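Local coordinates for protein putative DsbA oxidoreductase SCO1869 (Streptomyces coelicolor A3, PDB 3GL5) that is probably a thiol-disulfide oxidoreductase of the DsbA family, with a thioredoxin-like fold, although its substrates and physiological role are not established, at residues W15-K20 against G87-T92; G75-G80 against R91-D96. All blocks are in the same frame, centred on the assembly; numbering follows the deposited sequence.

Interaction 1 (W15-K20 against G87-T92); sequences WCYVGK and GLAYRT
The hydroxyl of Tyr17 donates a short hydrogen bond, OH to Ala89 O 2.5 Å, that ties the first turns of helix 14-28 to the loop leaving helix 69-85. Ala89 O is met in its carbonyl plane on a lone pair, with a C=O...donor angle of 142°, and itself lies in the plane of the Tyr17 ring, at its edge. CG of Tyr17 is anti to the backbone N (chi1 -179°), so the ring starts out from the helix on the side of the loop. Leu88 packs on one face of that ring: CD1 stands 3.8 Å from the centroid and only 4° off the ring normal, a CH-pi contact over the centre. CB of Leu88 lies farther out toward the phenol end, 3.7 Å from Tyr17 CZ. The same CD1 also meets the helix backbone, 3.2 Å from Tyr17 O and 4.0 Å from Val18 CA, so a single methyl fills the angle between the ring and its own main chain. Tyr90 adds an edge contact, its CD1 4.1 Å from Tyr17 CE2, while its hydroxyl is bonded to Glu76. A phenylalanine in place of Tyr17 would keep the ring under Leu88 but would probably leave Ala89 O without this donor and the loop less firmly fixed. Helix 14-28 is the one that begins at the Cys13-Cys16 disulfide, the CxxC arrangement of thioredoxin-like proteins, and Tyr17 directly follows Cys16. Phe128 and Tyr124 of helix 116-128 also meet the Tyr17 ring, so the contact lies where the disulfide-bearing helix, helix 116-128 and the end of helix 69-85 come together.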
# COMPACT_ATOMS: atom_id res chain seq x y z
N TRP A 15 -24.26 0.64 4.83
CA TRP A 15 -23.55 1.86 5.26
C TRP A 15 -22.12 1.98 4.79
O TRP A 15 -21.58 3.07 4.80
CB TRP A 15 -23.56 1.99 6.79
CG TRP A 15 -24.99 2.22 7.30
CD1 TRP A 15 -25.77 1.37 8.05
CD2 TRP A 15 -25.79 3.36 7.02
NE1 TRP A 15 -27.02 1.94 8.26
CE2 TRP A 15 -27.05 3.16 7.64
CE3 TRP A 15 -25.55 4.55 6.32
CZ2 TRP A 15 -28.07 4.12 7.58
CZ3 TRP A 15 -26.58 5.50 6.24
CH2 TRP A 15 -27.82 5.28 6.88
N CYS A 16 -21.47 0.85 4.46
CA CYS A 16 -20.14 0.87 3.85
C CYS A 16 -20.26 1.46 2.43
O CYS A 16 -19.48 2.34 2.05
CB CYS A 16 -19.58 -0.56 3.79
SG CYS A 16 -19.27 -1.27 5.40
N TYR A 17 -21.26 0.98 1.68
CA TYR A 17 -21.60 1.47 0.34
C TYR A 17 -21.98 2.95 0.31
O TYR A 17 -21.45 3.70 -0.51
CB TYR A 17 -22.74 0.63 -0.20
CG TYR A 17 -23.25 0.93 -1.62
CD1 TYR A 17 -22.40 1.05 -2.74
CD2 TYR A 17 -24.60 0.99 -1.84
CE1 TYR A 17 -22.94 1.29 -4.06
CE2 TYR A 17 -25.15 1.18 -3.10
CZ TYR A 17 -24.34 1.34 -4.20
OH TYR A 17 -25.00 1.50 -5.39
N VAL A 18 -22.88 3.37 1.20
CA VAL A 18 -23.25 4.78 1.33
C VAL A 18 -22.08 5.62 1.88
O VAL A 18 -21.78 6.69 1.33
CB VAL A 18 -24.58 5.00 2.18
CG1 VAL A 18 -25.00 6.45 2.19
CG2 VAL A 18 -25.73 4.20 1.57
N GLY A 19 -21.40 5.12 2.92
CA GLY A 19 -20.26 5.85 3.51
C GLY A 19 -19.05 6.04 2.61
O GLY A 19 -18.26 7.02 2.76
N LYS A 20 -18.85 5.12 1.68
CA LYS A 20 -17.76 5.29 0.75
C LYS A 20 -18.00 6.56 -0.11
O LYS A 20 -17.11 7.38 -0.30
CB LYS A 20 -17.59 4.07 -0.16
CG LYS A 20 -16.46 4.31 -1.22
CD LYS A 20 -15.93 3.01 -1.76
CE LYS A 20 -16.44 2.76 -3.10
NZ LYS A 20 -15.67 3.64 -4.04
N GLY A 87 -25.98 9.55 -5.24
CA GLY A 87 -25.86 9.13 -6.63
C GLY A 87 -25.66 7.64 -6.83
O GLY A 87 -25.26 7.19 -7.91
N LEU A 88 -25.99 6.88 -5.79
CA LEU A 88 -25.91 5.43 -5.81
C LEU A 88 -27.25 4.78 -5.97
O LEU A 88 -28.21 5.12 -5.30
CB LEU A 88 -25.32 4.91 -4.49
CG LEU A 88 -24.00 5.49 -3.98
CD1 LEU A 88 -23.61 4.89 -2.61
CD2 LEU A 88 -22.87 5.29 -4.98
N ALA A 89 -27.30 3.77 -6.82
CA ALA A 89 -28.45 2.91 -6.93
C ALA A 89 -28.54 2.00 -5.70
O ALA A 89 -27.51 1.62 -5.12
CB ALA A 89 -28.32 2.07 -8.19
N TYR A 90 -29.75 1.65 -5.29
CA TYR A 90 -29.95 0.83 -4.10
C TYR A 90 -31.35 0.22 -4.17
O TYR A 90 -32.34 0.95 -4.04
CB TYR A 90 -29.84 1.68 -2.86
CG TYR A 90 -29.81 0.87 -1.59
CD1 TYR A 90 -28.60 0.54 -0.98
CD2 TYR A 90 -30.99 0.43 -0.98
CE1 TYR A 90 -28.56 -0.23 0.24
CE2 TYR A 90 -30.97 -0.34 0.21
CZ TYR A 90 -29.75 -0.67 0.81
OH TYR A 90 -29.74 -1.41 1.96
N ARG A 91 -31.44 -1.10 -4.40
CA ARG A 91 -32.74 -1.80 -4.39
C ARG A 91 -33.30 -1.93 -3.00
O ARG A 91 -32.64 -2.45 -2.11
CB ARG A 91 -32.64 -3.17 -5.01
CG ARG A 91 -32.15 -3.06 -6.40
CD ARG A 91 -31.84 -4.40 -6.98
NE ARG A 91 -33.06 -4.92 -7.58
CZ ARG A 91 -33.56 -4.48 -8.74
NH1 ARG A 91 -32.94 -3.52 -9.44
NH2 ARG A 91 -34.69 -5.00 -9.20
N THR A 92 -34.53 -1.43 -2.81
CA THR A 92 -35.16 -1.43 -1.48
C THR A 92 -35.98 -2.69 -1.23
O THR A 92 -36.64 -2.81 -0.20
CB THR A 92 -36.05 -0.18 -1.26
OG1 THR A 92 -36.97 -0.05 -2.36
CG2 THR A 92 -35.19 1.07 -1.22

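Interaction 2 (G75-G80 against R91-D96); sequences GEDNLG and RTRDRD. With ACT (acetate ion), chain C.
NH2 of Arg95 serves two carboxylates at once, that of Glu76 and that of a bound acetate, probably taken up from the crystallisation liquor. The site belongs to the helical region inserted in the thioredoxin fold of DsbA-like proteins, where the loop after helix 69-85 touches that helix again at Thr92, with Arg93 and Arg95 reaching back to it by their side chains. Both acceptors lie near the guanidinium plane, at its edge. The bond from NH2 to acetate OXT is short and nearly straight (2.6 Å, 164°), whereas the one from NH2 to Glu76 OE1, part of a salt bridge, is longer at 3.3 Å. That second bond reaches OE1 from above the carboxylate plane, 43° out of it, and the two side chains cross at about a right angle. The acetate is also hydrogen-bonded to His97 ND1. OE1 has further partners: the hydroxyl of Tyr90, and a water that donates to it and to Arg91 O (2.9 Å) and weakly accepts from Arg95 NE. With this many donors around one oxygen, Glu76 is likely to be ionised.

One residue along the helix, Asp77 makes a more exposed pair, its OD1 3.4 Å from Arg93 NH2 in a salt bridge. Thr92 sits between the two charged pairs. Its CG2 is anti to the carbonyl carbon and lies 3.4 Å from Glu76 O. Gly80, which has no CB, lets the methyl close in: Thr92 CG2 stands 3.8 Å from Gly80 CA.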
# COMPACT_ATOMS: atom_id res chain seq x y z
N GLY A 75 -36.32 0.73 7.22
CA GLY A 75 -34.88 0.92 7.23
C GLY A 75 -34.36 0.90 5.81
O GLY A 75 -33.58 1.75 5.44
N GLU A 76 -34.83 -0.06 5.01
CA GLU A 76 -34.40 -0.23 3.63
C GLU A 76 -34.81 0.95 2.74
O GLU A 76 -34.01 1.41 1.90
CB GLU A 76 -34.92 -1.53 3.02
CG GLU A 76 -34.25 -2.79 3.58
CD GLU A 76 -32.75 -2.66 3.73
OE1 GLU A 76 -32.03 -2.58 2.72
OE2 GLU A 76 -32.30 -2.63 4.91
N ASP A 77 -36.04 1.41 2.93
CA ASP A 77 -36.51 2.62 2.24
C ASP A 77 -35.62 3.82 2.62
O ASP A 77 -35.19 4.58 1.76
CB ASP A 77 -37.98 2.93 2.56
CG ASP A 77 -38.93 1.86 2.03
OD1 ASP A 77 -38.54 0.99 1.24
OD2 ASP A 77 -40.10 1.85 2.43
N ASN A 78 -35.31 3.96 3.90
CA ASN A 78 -34.42 5.02 4.28
C ASN A 78 -33.04 4.91 3.64
O ASN A 78 -32.48 5.90 3.18
CB ASN A 78 -34.24 5.10 5.78
CG ASN A 78 -33.18 6.13 6.14
OD1 ASN A 78 -33.26 7.28 5.71
ND2 ASN A 78 -32.17 5.71 6.91
N LEU A 79 -32.50 3.69 3.63
CA LEU A 79 -31.21 3.46 3.01
C LEU A 79 -31.27 3.77 1.51
O LEU A 79 -30.33 4.31 0.95
CB LEU A 79 -30.75 2.03 3.29
CG LEU A 79 -29.92 1.89 4.58
CD1 LEU A 79 -29.90 0.42 5.08
CD2 LEU A 79 -28.52 2.39 4.32
N GLY A 80 -32.38 3.41 0.88
CA GLY A 80 -32.58 3.76 -0.53
C GLY A 80 -32.59 5.26 -0.77
O GLY A 80 -32.02 5.74 -1.75
N ARG A 91 -31.44 -1.10 -4.40
CA ARG A 91 -32.74 -1.80 -4.39
C ARG A 91 -33.30 -1.93 -3.00
O ARG A 91 -32.64 -2.45 -2.11
CB ARG A 91 -32.64 -3.17 -5.01
CG ARG A 91 -32.15 -3.06 -6.40
CD ARG A 91 -31.84 -4.40 -6.98
NE ARG A 91 -33.06 -4.92 -7.58
CZ ARG A 91 -33.56 -4.48 -8.74
NH1 ARG A 91 -32.94 -3.52 -9.44
NH2 ARG A 91 -34.69 -5.00 -9.20
N THR A 92 -34.53 -1.43 -2.81
CA THR A 92 -35.16 -1.43 -1.48
C THR A 92 -35.98 -2.69 -1.23
O THR A 92 -36.64 -2.81 -0.20
CB THR A 92 -36.05 -0.18 -1.26
OG1 THR A 92 -36.97 -0.05 -2.36
CG2 THR A 92 -35.19 1.07 -1.22
N ARG A 93 -35.91 -3.64 -2.16
CA ARG A 93 -36.67 -4.86 -2.07
C ARG A 93 -35.87 -6.04 -2.59
O ARG A 93 -35.14 -5.94 -3.58
CB ARG A 93 -37.93 -4.74 -2.91
CG ARG A 93 -39.20 -4.88 -2.15
CD ARG A 93 -39.39 -3.69 -1.27
NE ARG A 93 -40.73 -3.62 -0.72
CZ ARG A 93 -41.25 -2.51 -0.23
NH1 ARG A 93 -42.48 -2.50 0.26
NH2 ARG A 93 -40.51 -1.39 -0.23
N ASP A 94 -36.05 -7.17 -1.90
CA ASP A 94 -35.57 -8.48 -2.34
C ASP A 94 -34.08 -8.61 -2.41
O ASP A 94 -33.60 -9.42 -3.18
CB ASP A 94 -36.12 -8.86 -3.72
CG ASP A 94 -37.63 -8.86 -3.77
OD1 ASP A 94 -38.30 -9.22 -2.76
OD2 ASP A 94 -38.15 -8.47 -4.83
N ARG A 95 -33.36 -7.81 -1.64
CA ARG A 95 -31.91 -8.00 -1.50
C ARG A 95 -31.62 -9.26 -0.70
O ARG A 95 -32.45 -9.72 0.09
CB ARG A 95 -31.27 -6.80 -0.82
CG ARG A 95 -31.28 -5.46 -1.67
CD ARG A 95 -30.13 -4.49 -1.26
NE ARG A 95 -30.12 -4.23 0.18
CZ ARG A 95 -29.38 -4.90 1.06
NH1 ARG A 95 -28.57 -5.89 0.67
NH2 ARG A 95 -29.45 -4.57 2.36
N ASP A 96 -30.46 -9.85 -0.97
CA ASP A 96 -30.03 -11.03 -0.26
C ASP A 96 -28.72 -10.72 0.46
O ASP A 96 -28.16 -9.61 0.34
CB ASP A 96 -29.92 -12.24 -1.19
CG ASP A 96 -28.81 -12.11 -2.24
OD1 ASP A 96 -28.29 -11.00 -2.51
OD2 ASP A 96 -28.44 -13.15 -2.83
C ACT C . -26.88 -6.51 4.43
O ACT C . -26.36 -7.46 3.82
OXT ACT C . -27.72 -5.90 3.77
CH3 ACT C . -26.51 -6.17 5.86
O HOH W 1 -32.91 -3.56 0.59

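Interaction 1 is partly buried and mostly apolar, with one neutral hydrogen bond, while interaction 2 is a surface contact built from charged side chains, a water and an acetate. Their centres are 10 Å apart, and the two share Arg91 and Thr92: a single loop rests first on the disulfide-bearing helix 14-28 and then on helix 69-85, from which it has just emerged. Tyr90 joins them physically. Its ring edge belongs to 15-20 against 87-92, yet its OH lies 2.7 Å from Glu76 OE1, a probable hydrogen bond, and its CD2 packs 3.7 Å from Gly80 CA. Aromatic packing thus gives way to charge pairing as the loop moves outward.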